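Local coordinates for protein putative ABC transporter subunit, substrate-binding component (Rhodopseudomonas palustris, PDB 4EVQ) that binds 4-hydroxybenzoate and probably delivers such benzoate derivatives to an ABC transporter as its solute-binding component, at residues G253-L266 and Q343-N357. Residues are numbered along the deposited sequence; the frame is centred on the assembly and turned at random.
Sequences GDGIKTVLHYVSDL and QNFYLRELKGGKSVN
T258 meets R348, and L260 meets Y346, as hydrogen-bonded antiparallel pairs joining strand 257-260 to strand 345-351 in the mixed sheet of one lobe of this periplasmic binding protein fold. The junction illustrates how a sheet turns from parallel to antiparallel: on its other side strand 257-260 runs parallel to strand 235-238, while strand 345-351 leads by a hairpin into strand 354-362.

One face is built around the R348 guanidinium. The CD2 methyl of L260 presses on it 3.2 Å above the plane, toward the rim, while S355 OG lies over the centre of the opposite face. At its edge NE and NH2 share T258 OG1, only 6° out of the guanidinium plane, and NH1 makes a weak bond to Y262 O; NH2 also forms a salt bridge with D243. A bend at chi3 (-51°) turns this flat end back across T258. Replacing R348 by an alanine would probably leave D243 without this cationic partner, strip T258 OG1 of two donors and open a gap between L260 and S355.

Past L260 the chain of 253-266 curls over this same face. The CG2 methyl of V263 fits the notch between Y346 CB and R348 CD, 3.8 Å from each, and its CG1 reaches S355 O at 3.5 Å. L266 then lies over one face of the Y346 ring: in the conformer modelled here, one of two, CD2 sits 4.1 Å from the ring centroid in a CH-pi contact, whereas H261 O lies at the ring's edge. On the other face, V259 CG1 rests against F345 CB at 3.8 Å.

At the hairpin end, L350 CD2 packs 3.6 Å from G253 CA, and G352 N bonds to D254 OD1. Beyond V263, D265 OD2 receives the N-H of N357 on its syn side, 3.2 Å from N357 N.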
ATOM      1  N   GLY A 253     -16.868  10.158   8.663  1.00  9.40           N
ATOM      2  CA  GLY A 253     -15.594  10.333   7.961  1.00  9.48           C
ATOM      3  C   GLY A 253     -15.272  11.786   7.610  1.00 11.02           C
ATOM      4  O   GLY A 253     -14.122  12.112   7.371  1.00 10.74           O
ATOM      5  N   ASP A 254     -16.269  12.656   7.542  1.00 11.94           N
ATOM      6  CA  ASP A 254     -16.037  13.956   6.972  1.00 12.35           C
ATOM      7  C   ASP A 254     -15.024  14.705   7.817  1.00 12.40           C
ATOM      8  O   ASP A 254     -15.124  14.776   9.044  1.00 13.62           O
ATOM      9  CB  ASP A 254     -17.323  14.779   6.890  1.00 15.05           C
ATOM     10  CG  ASP A 254     -18.263  14.373   5.731  1.00 18.92           C
ATOM     11  OD1 ASP A 254     -17.763  13.910   4.677  1.00 20.22           O
ATOM     12  OD2 ASP A 254     -19.498  14.668   5.863  1.00 21.23           O
ATOM     13  N   GLY A 255     -14.050  15.273   7.123  1.00 12.17           N
ATOM     14  CA  GLY A 255     -13.023  16.109   7.702  1.00 12.78           C
ATOM     15  C   GLY A 255     -11.727  15.402   8.080  1.00 12.19           C
ATOM     16  O   GLY A 255     -10.760  16.045   8.442  1.00 12.81           O
ATOM     17  N   ILE A 256     -11.694  14.077   7.977  1.00 10.25           N
ATOM     18  CA  ILE A 256     -10.443  13.373   8.237  1.00  9.69           C
ATOM     19  C   ILE A 256      -9.417  13.770   7.179  1.00  9.81           C
ATOM     20  O   ILE A 256      -9.731  13.812   5.993  1.00 11.50           O
ATOM     21  CB  ILE A 256     -10.660  11.824   8.244  1.00  9.18           C
ATOM     22  CG1 ILE A 256     -11.565  11.424   9.418  1.00  9.55           C
ATOM     23  CG2 ILE A 256      -9.320  11.087   8.301  1.00  9.93           C
ATOM     24  CD1 ILE A 256     -11.935   9.978   9.354  1.00  9.43           C
ATOM     25  N   LYS A 257      -8.198  14.031   7.618  1.00  9.07           N
ATOM     26  CA  LYS A 257      -7.124  14.425   6.726  1.00  9.38           C
ATOM     27  C   LYS A 257      -6.151  13.250   6.586  1.00  8.75           C
ATOM     28  O   LYS A 257      -5.797  12.599   7.545  1.00  9.83           O
ATOM     29  CB  LYS A 257      -6.371  15.608   7.302  1.00 13.09           C
ATOM     30  CG  LYS A 257      -7.215  16.869   7.361  1.00 17.16           C
ATOM     31  CD  LYS A 257      -6.826  17.809   6.302  1.00 20.62           C
ATOM     32  CE  LYS A 257      -7.713  19.039   6.202  1.00 22.30           C
ATOM     33  NZ  LYS A 257      -7.916  19.785   7.435  1.00 22.93           N
ATOM     34  N   THR A 258      -5.711  12.989   5.358  1.00  8.99           N
ATOM     35  CA  THR A 258      -4.759  11.920   5.119  1.00  9.00           C
ATOM     36  C   THR A 258      -3.745  12.332   4.075  1.00  9.54           C
ATOM     37  O   THR A 258      -3.929  13.285   3.329  1.00 10.66           O
ATOM     38  CB  THR A 258      -5.417  10.584   4.673  1.00 10.65           C
ATOM     39  OG1 THR A 258      -6.074  10.738   3.417  1.00 11.05           O
ATOM     40  CG2 THR A 258      -6.400  10.047   5.679  1.00 11.08           C
ATOM     41  N   VAL A 259      -2.634  11.605   4.061  1.00  8.40           N
ATOM     42  CA  VAL A 259      -1.633  11.748   3.011  1.00  7.83           C
ATOM     43  C   VAL A 259      -1.506  10.412   2.286  1.00  7.72           C
ATOM     44  O   VAL A 259      -1.402   9.362   2.932  1.00  7.62           O
ATOM     45  CB  VAL A 259      -0.300  12.215   3.592  1.00  7.65           C
ATOM     46  CG1 VAL A 259       0.802  12.118   2.564  1.00  9.99           C
ATOM     47  CG2 VAL A 259      -0.415  13.658   4.119  1.00  9.69           C
ATOM     48  N   LEU A 260      -1.536  10.443   0.960  1.00  7.39           N
ATOM     49  CA  LEU A 260      -1.427   9.209   0.184  1.00  6.58           C
ATOM     50  C   LEU A 260      -0.915   9.552  -1.204  1.00  7.31           C
ATOM     51  O   LEU A 260      -1.155  10.625  -1.731  1.00  7.86           O
ATOM     52  CB  LEU A 260      -2.805   8.493   0.064  1.00  7.51           C
ATOM     53  CG  LEU A 260      -2.770   7.007  -0.301  1.00  7.48           C
ATOM     54  CD1 LEU A 260      -2.105   6.172   0.779  1.00  8.11           C
ATOM     55  CD2 LEU A 260      -4.223   6.543  -0.551  1.00  8.03           C
ATOM     56  N   HIS A 261      -0.322   8.541  -1.815  1.00  7.15           N
ATOM     57  CA  HIS A 261       0.169   8.564  -3.188  1.00  7.51           C
ATOM     58  C   HIS A 261      -0.901   8.419  -4.262  1.00  7.09           C
ATOM     59  O   HIS A 261      -0.590   8.359  -5.435  1.00  8.51           O
ATOM     60  CB  HIS A 261       1.290   7.538  -3.331  1.00  7.22           C
ATOM     61  CG  HIS A 261       0.926   6.185  -2.841  1.00  7.39           C
ATOM     62  ND1 HIS A 261       0.719   5.942  -1.499  1.00  8.28           N
ATOM     63  CD2 HIS A 261       0.780   5.006  -3.479  1.00  8.00           C
ATOM     64  CE1 HIS A 261       0.408   4.671  -1.342  1.00  6.66           C
ATOM     65  NE2 HIS A 261       0.448   4.078  -2.520  1.00  7.45           N
ATOM     66  N   TYR A 262      -2.161   8.357  -3.876  1.00  6.86           N
ATOM     67  CA  TYR A 262      -3.274   8.318  -4.831  1.00  7.13           C
ATOM     68  C   TYR A 262      -4.458   9.096  -4.281  1.00  7.90           C
ATOM     69  O   TYR A 262      -4.669   9.114  -3.080  1.00  9.24           O
ATOM     70  CB  TYR A 262      -3.716   6.860  -5.105  1.00  7.53           C
ATOM     71  CG  TYR A 262      -4.833   6.765  -6.091  1.00  7.53           C
ATOM     72  CD1 TYR A 262      -4.648   7.072  -7.444  1.00  8.35           C
ATOM     73  CD2 TYR A 262      -6.100   6.332  -5.681  1.00  7.42           C
ATOM     74  CE1 TYR A 262      -5.688   7.020  -8.325  1.00  8.78           C
ATOM     75  CE2 TYR A 262      -7.147   6.264  -6.586  1.00  8.36           C
ATOM     76  CZ  TYR A 262      -6.929   6.589  -7.912  1.00  9.47           C
ATOM     77  OH  TYR A 262      -7.994   6.512  -8.786  1.00 10.98           O
ATOM     78  N   VAL A 263      -5.187   9.758  -5.171  1.00  8.49           N
ATOM     79  CA  VAL A 263      -6.481  10.359  -4.847  1.00 10.68           C
ATOM     80  C   VAL A 263      -7.362  10.087  -6.051  1.00 10.22           C
ATOM     81  O   VAL A 263      -6.902  10.188  -7.178  1.00 10.74           O
ATOM     82  CB  VAL A 263      -6.432  11.891  -4.699  1.00 15.05           C
ATOM     83  CG1 VAL A 263      -7.626  12.366  -3.838  1.00 14.39           C
ATOM     84  CG2 VAL A 263      -5.194  12.386  -4.203  1.00 18.36           C
ATOM     85  N   SER A 264      -8.633   9.732  -5.844  1.00 11.61           N
ATOM     86  CA  SER A 264      -9.402   9.244  -6.983  1.00 14.20           C
ATOM     87  C   SER A 264      -9.710  10.317  -7.980  1.00 15.10           C
ATOM     88  O   SER A 264      -9.967   9.975  -9.122  1.00 16.12           O
ATOM     89  CB  SER A 264     -10.668   8.502  -6.579  1.00 18.86           C
ATOM     90  OG  SER A 264     -11.439   9.345  -5.845  1.00 21.80           O
ATOM     91  N   ASP A 265      -9.621  11.581  -7.575  1.00 15.05           N
ATOM     92  CA  ASP A 265      -9.905  12.701  -8.454  1.00 17.21           C
ATOM     93  C   ASP A 265      -8.739  13.165  -9.295  1.00 16.36           C
ATOM     94  O   ASP A 265      -8.869  14.168  -9.982  1.00 18.99           O
ATOM     95  CB  ASP A 265     -10.530  13.915  -7.678  1.00 18.91           C
ATOM     96  CG  ASP A 265      -9.604  14.533  -6.637  1.00 21.41           C
ATOM     97  OD1 ASP A 265      -8.425  14.191  -6.602  1.00 22.37           O
ATOM     98  OD2 ASP A 265     -10.069  15.430  -5.860  1.00 21.83           O
ATOM     99  N   LEU A 266      -7.610  12.457  -9.278  1.00 14.33           N
ATOM    100  CA  LEU A 266      -6.482  12.891 -10.089  1.00 13.74           C
ATOM    101  C   LEU A 266      -6.913  12.965 -11.554  1.00 16.21           C
ATOM    102  O   LEU A 266      -7.533  12.046 -12.064  1.00 17.08           O
ATOM    103  CB  LEU A 266      -5.303  11.962  -9.926  1.00 12.85           C
ATOM    104  CG  LEU A 266      -4.549  12.024  -8.575  1.00 12.23           C
ATOM    105  CD1 LEU A 266      -3.559  10.881  -8.412  1.00 12.78           C
ATOM    106  CD2 LEU A 266      -3.814  13.365  -8.441  1.00 13.88           C
ATOM    107  N   GLN A 343       7.315   8.894  -6.239  1.00  9.54           N
ATOM    108  CA  GLN A 343       5.998   9.370  -6.561  1.00  9.37           C
ATOM    109  C   GLN A 343       5.578  10.497  -5.619  1.00  9.33           C
ATOM    110  O   GLN A 343       6.086  10.599  -4.513  1.00  9.35           O
ATOM    111  CB  GLN A 343       5.010   8.198  -6.460  1.00 10.39           C
ATOM    112  CG  GLN A 343       4.822   7.741  -5.005  1.00 10.42           C
ATOM    113  CD  GLN A 343       4.109   6.404  -4.888  1.00 10.01           C
ATOM    114  OE1 GLN A 343       3.309   6.060  -5.735  1.00  9.72           O
ATOM    115  NE2 GLN A 343       4.433   5.673  -3.864  1.00 10.28           N
ATOM    116  N   ASN A 344       4.625  11.284  -6.059  1.00 10.42           N
ATOM    117  CA  ASN A 344       4.055  12.331  -5.215  1.00 10.19           C
ATOM    118  C   ASN A 344       3.267  11.694  -4.066  1.00  9.76           C
ATOM    119  O   ASN A 344       2.659  10.616  -4.218  1.00  9.64           O
ATOM    120  CB  ASN A 344       3.095  13.216  -6.023  1.00 11.64           C
ATOM    121  CG  ASN A 344       3.786  14.151  -7.001  1.00 12.60           C
ATOM    122  OD1 ASN A 344       4.943  14.484  -6.875  1.00 13.65           O
ATOM    123  ND2 ASN A 344       2.994  14.682  -7.912  1.00 16.90           N
ATOM    124  N   PHE A 345       3.219  12.422  -2.964  1.00  9.23           N
ATOM    125  CA  PHE A 345       2.225  12.192  -1.918  1.00  9.38           C
ATOM    126  C   PHE A 345       1.330  13.407  -1.833  1.00 10.14           C
ATOM    127  O   PHE A 345       1.799  14.533  -1.757  1.00 11.52           O
ATOM    128  CB  PHE A 345       2.874  11.884  -0.567  1.00  9.88           C
ATOM    129  CG  PHE A 345       3.573  10.561  -0.522  1.00  9.92           C
ATOM    130  CD1 PHE A 345       2.875   9.399  -0.201  1.00 10.35           C
ATOM    131  CD2 PHE A 345       4.912  10.461  -0.828  1.00 11.79           C
ATOM    132  CE1 PHE A 345       3.492   8.146  -0.194  1.00 11.07           C
ATOM    133  CE2 PHE A 345       5.517   9.213  -0.809  1.00 13.16           C
ATOM    134  CZ  PHE A 345       4.808   8.061  -0.458  1.00 11.95           C
ATOM    135  N   TYR A 346       0.034  13.175  -1.855  0.51  9.94           N
ATOM    136  CA  TYR A 346      -0.965  14.235  -1.816  0.51  9.21           C
ATOM    137  C   TYR A 346      -1.620  14.356  -0.443  0.51  8.96           C
ATOM    138  O   TYR A 346      -1.896  13.348   0.212  0.51  9.03           O
ATOM    139  CB  TYR A 346      -2.050  13.936  -2.863  0.51  9.70           C
ATOM    140  CG  TYR A 346      -1.497  13.535  -4.240  0.51 10.46           C
ATOM    141  CD1 TYR A 346      -1.064  14.489  -5.150  0.51 11.18           C
ATOM    142  CD2 TYR A 346      -1.424  12.202  -4.631  0.51 10.75           C
ATOM    143  CE1 TYR A 346      -0.565  14.122  -6.396  0.51 11.13           C
ATOM    144  CE2 TYR A 346      -0.917  11.828  -5.874  0.51 10.35           C
ATOM    145  CZ  TYR A 346      -0.499  12.802  -6.757  0.51 11.88           C
ATOM    146  OH  TYR A 346       0.009  12.484  -8.015  0.51 13.69           O
ATOM    147  N   LEU A 347      -1.872  15.594  -0.025  1.00  9.29           N
ATOM    148  CA  LEU A 347      -2.702  15.878   1.115  1.00  9.22           C
ATOM    149  C   LEU A 347      -4.139  15.738   0.669  1.00  9.57           C
ATOM    150  O   LEU A 347      -4.494  16.210  -0.402  1.00 10.02           O
ATOM    151  CB  LEU A 347      -2.425  17.303   1.627  1.00 11.58           C
ATOM    152  CG  LEU A 347      -3.279  17.765   2.813  1.00 12.99           C
ATOM    153  CD1 LEU A 347      -2.923  16.959   4.066  1.00 13.98           C
ATOM    154  CD2 LEU A 347      -3.063  19.284   3.027  1.00 14.95           C
ATOM    155  N   ARG A 348      -4.952  15.082   1.483  1.00  9.46           N
ATOM    156  CA  ARG A 348      -6.337  14.802   1.134  1.00  9.47           C
ATOM    157  C   ARG A 348      -7.248  15.074   2.319  1.00 10.16           C
ATOM    158  O   ARG A 348      -6.816  15.011   3.456  1.00  9.64           O
ATOM    159  CB  ARG A 348      -6.530  13.333   0.748  1.00 10.13           C
ATOM    160  CG  ARG A 348      -5.401  12.804  -0.143  1.00  9.57           C
ATOM    161  CD  ARG A 348      -5.579  11.390  -0.583  1.00 11.05           C
ATOM    162  NE  ARG A 348      -5.869  10.482   0.518  1.00 10.24           N
ATOM    163  CZ  ARG A 348      -6.432   9.288   0.371  1.00  9.08           C
ATOM    164  NH1 ARG A 348      -6.664   8.817  -0.837  1.00 10.05           N
ATOM    165  NH2 ARG A 348      -6.776   8.588   1.417  1.00  9.66           N
ATOM    166  N   GLU A 349      -8.517  15.271   2.033  1.00 10.60           N
ATOM    167  CA  GLU A 349      -9.536  15.326   3.074  1.00 12.32           C
ATOM    168  C   GLU A 349     -10.699  14.470   2.632  1.00 12.62           C
ATOM    169  O   GLU A 349     -11.107  14.512   1.459  1.00 13.01           O
ATOM    170  CB  GLU A 349     -10.033  16.776   3.303  1.00 15.20           C
ATOM    171  CG  GLU A 349     -11.061  16.922   4.408  1.00 18.41           C
ATOM    172  CD  GLU A 349     -11.470  18.355   4.641  1.00 24.22           C
ATOM    173  OE1 GLU A 349     -10.805  19.257   4.115  1.00 28.07           O
ATOM    174  OE2 GLU A 349     -12.474  18.543   5.351  1.00 26.62           O
ATOM    175  N   LEU A 350     -11.269  13.720   3.558  1.00 10.88           N
ATOM    176  CA  LEU A 350     -12.470  12.978   3.263  1.00 12.51           C
ATOM    177  C   LEU A 350     -13.636  13.951   3.339  1.00 13.59           C
ATOM    178  O   LEU A 350     -13.843  14.615   4.372  1.00 16.85           O
ATOM    179  CB  LEU A 350     -12.563  11.813   4.248  1.00 14.52           C
ATOM    180  CG  LEU A 350     -13.666  10.805   4.213  1.00 16.10           C
ATOM    181  CD1 LEU A 350     -13.863  10.338   2.776  1.00 16.67           C
ATOM    182  CD2 LEU A 350     -13.358   9.688   5.200  1.00 13.14           C
ATOM    183  N   LYS A 351     -14.349  14.122   2.230  1.00 13.45           N
ATOM    184  CA  LYS A 351     -15.490  15.025   2.166  1.00 16.71           C
ATOM    185  C   LYS A 351     -16.491  14.444   1.214  1.00 14.16           C
ATOM    186  O   LYS A 351     -16.183  14.183   0.056  1.00 14.71           O
ATOM    187  CB  LYS A 351     -15.053  16.391   1.650  1.00 23.71           C
ATOM    188  CG  LYS A 351     -16.031  17.488   2.078  1.00 29.91           C
ATOM    189  CD  LYS A 351     -16.076  17.669   3.614  1.00 35.03           C
ATOM    190  CE  LYS A 351     -17.125  18.666   3.998  1.00 37.62           C
ATOM    191  NZ  LYS A 351     -18.249  17.971   4.625  1.00 38.49           N
ATOM    192  N   GLY A 352     -17.717  14.257   1.676  1.00 14.15           N
ATOM    193  CA  GLY A 352     -18.759  13.817   0.787  1.00 13.83           C
ATOM    194  C   GLY A 352     -18.643  12.393   0.316  1.00 14.01           C
ATOM    195  O   GLY A 352     -19.157  12.057  -0.747  1.00 15.29           O
ATOM    196  N   GLY A 353     -18.007  11.543   1.116  1.00 13.05           N
ATOM    197  CA  GLY A 353     -17.895  10.147   0.752  1.00 13.82           C
ATOM    198  C   GLY A 353     -16.753   9.787  -0.178  1.00 13.69           C
ATOM    199  O   GLY A 353     -16.759   8.702  -0.734  1.00 14.42           O
ATOM    200  N   LYS A 354     -15.790  10.679  -0.325  1.00 13.42           N
ATOM    201  CA  LYS A 354     -14.591  10.394  -1.100  1.00 13.82           C
ATOM    202  C   LYS A 354     -13.483  11.290  -0.572  1.00 12.89           C
ATOM    203  O   LYS A 354     -13.745  12.321   0.048  1.00 13.78           O
ATOM    204  CB  LYS A 354     -14.824  10.624  -2.587  1.00 18.30           C
ATOM    205  CG  LYS A 354     -15.225  12.031  -2.912  1.00 22.06           C
ATOM    206  CD  LYS A 354     -15.921  12.099  -4.264  1.00 28.00           C
ATOM    207  CE  LYS A 354     -15.258  13.120  -5.204  1.00 33.40           C
ATOM    208  NZ  LYS A 354     -15.325  14.502  -4.643  1.00 35.67           N
ATOM    209  N   SER A 355     -12.232  10.937  -0.832  1.00 11.76           N
ATOM    210  CA  SER A 355     -11.112  11.810  -0.501  1.00 11.58           C
ATOM    211  C   SER A 355     -10.914  12.755  -1.656  1.00 13.95           C
ATOM    212  O   SER A 355     -11.000  12.363  -2.801  1.00 18.46           O
ATOM    213  CB  SER A 355      -9.830  11.021  -0.239  1.00 13.32           C
ATOM    214  OG  SER A 355      -9.859  10.446   1.048  1.00 15.25           O
ATOM    215  N   VAL A 356     -10.690  14.027  -1.341  1.00 13.72           N
ATOM    216  CA  VAL A 356     -10.399  15.042  -2.336  1.00 14.40           C
ATOM    217  C   VAL A 356      -8.991  15.547  -2.142  1.00 11.31           C
ATOM    218  O   VAL A 356      -8.453  15.540  -1.056  1.00 12.23           O
ATOM    219  CB  VAL A 356     -11.400  16.180  -2.291  1.00 18.70           C
ATOM    220  CG1 VAL A 356     -12.812  15.654  -2.512  1.00 19.20           C
ATOM    221  CG2 VAL A 356     -11.323  16.881  -0.993  1.00 20.61           C
ATOM    222  N   ASN A 357      -8.378  15.955  -3.238  1.00 12.56           N
ATOM    223  CA  ASN A 357      -7.015  16.428  -3.249  1.00 12.76           C
ATOM    224  C   ASN A 357      -6.919  17.869  -2.756  1.00 13.22           C
ATOM    225  O   ASN A 357      -7.452  18.765  -3.366  1.00 15.30           O
ATOM    226  CB  ASN A 357      -6.546  16.322  -4.694  1.00 13.27           C
ATOM    227  CG  ASN A 357      -5.063  16.520  -4.865  1.00 15.31           C
ATOM    228  OD1 ASN A 357      -4.323  16.786  -3.920  1.00 15.59           O
ATOM    229  ND2 ASN A 357      -4.601  16.332  -6.103  1.00 16.91           N
TER
HETATM  230  O   HOH W   1     -16.848  11.779   3.611  1.00 13.67           O
HETATM  231  O   HOH W   2     -10.671  18.735   8.052  1.00 32.55           O
HETATM  232  O   HOH W   3      -8.655  11.382   3.363  1.00 21.94           O
HETATM  233  O   HOH W   4       1.735   9.461  -6.574  1.00 11.07           O
HETATM  234  O   HOH W   5     -11.673  11.753  -5.183  1.00 36.82           O
HETATM  235  O   HOH W   6      -6.728  16.002  -8.134  1.00 23.50           O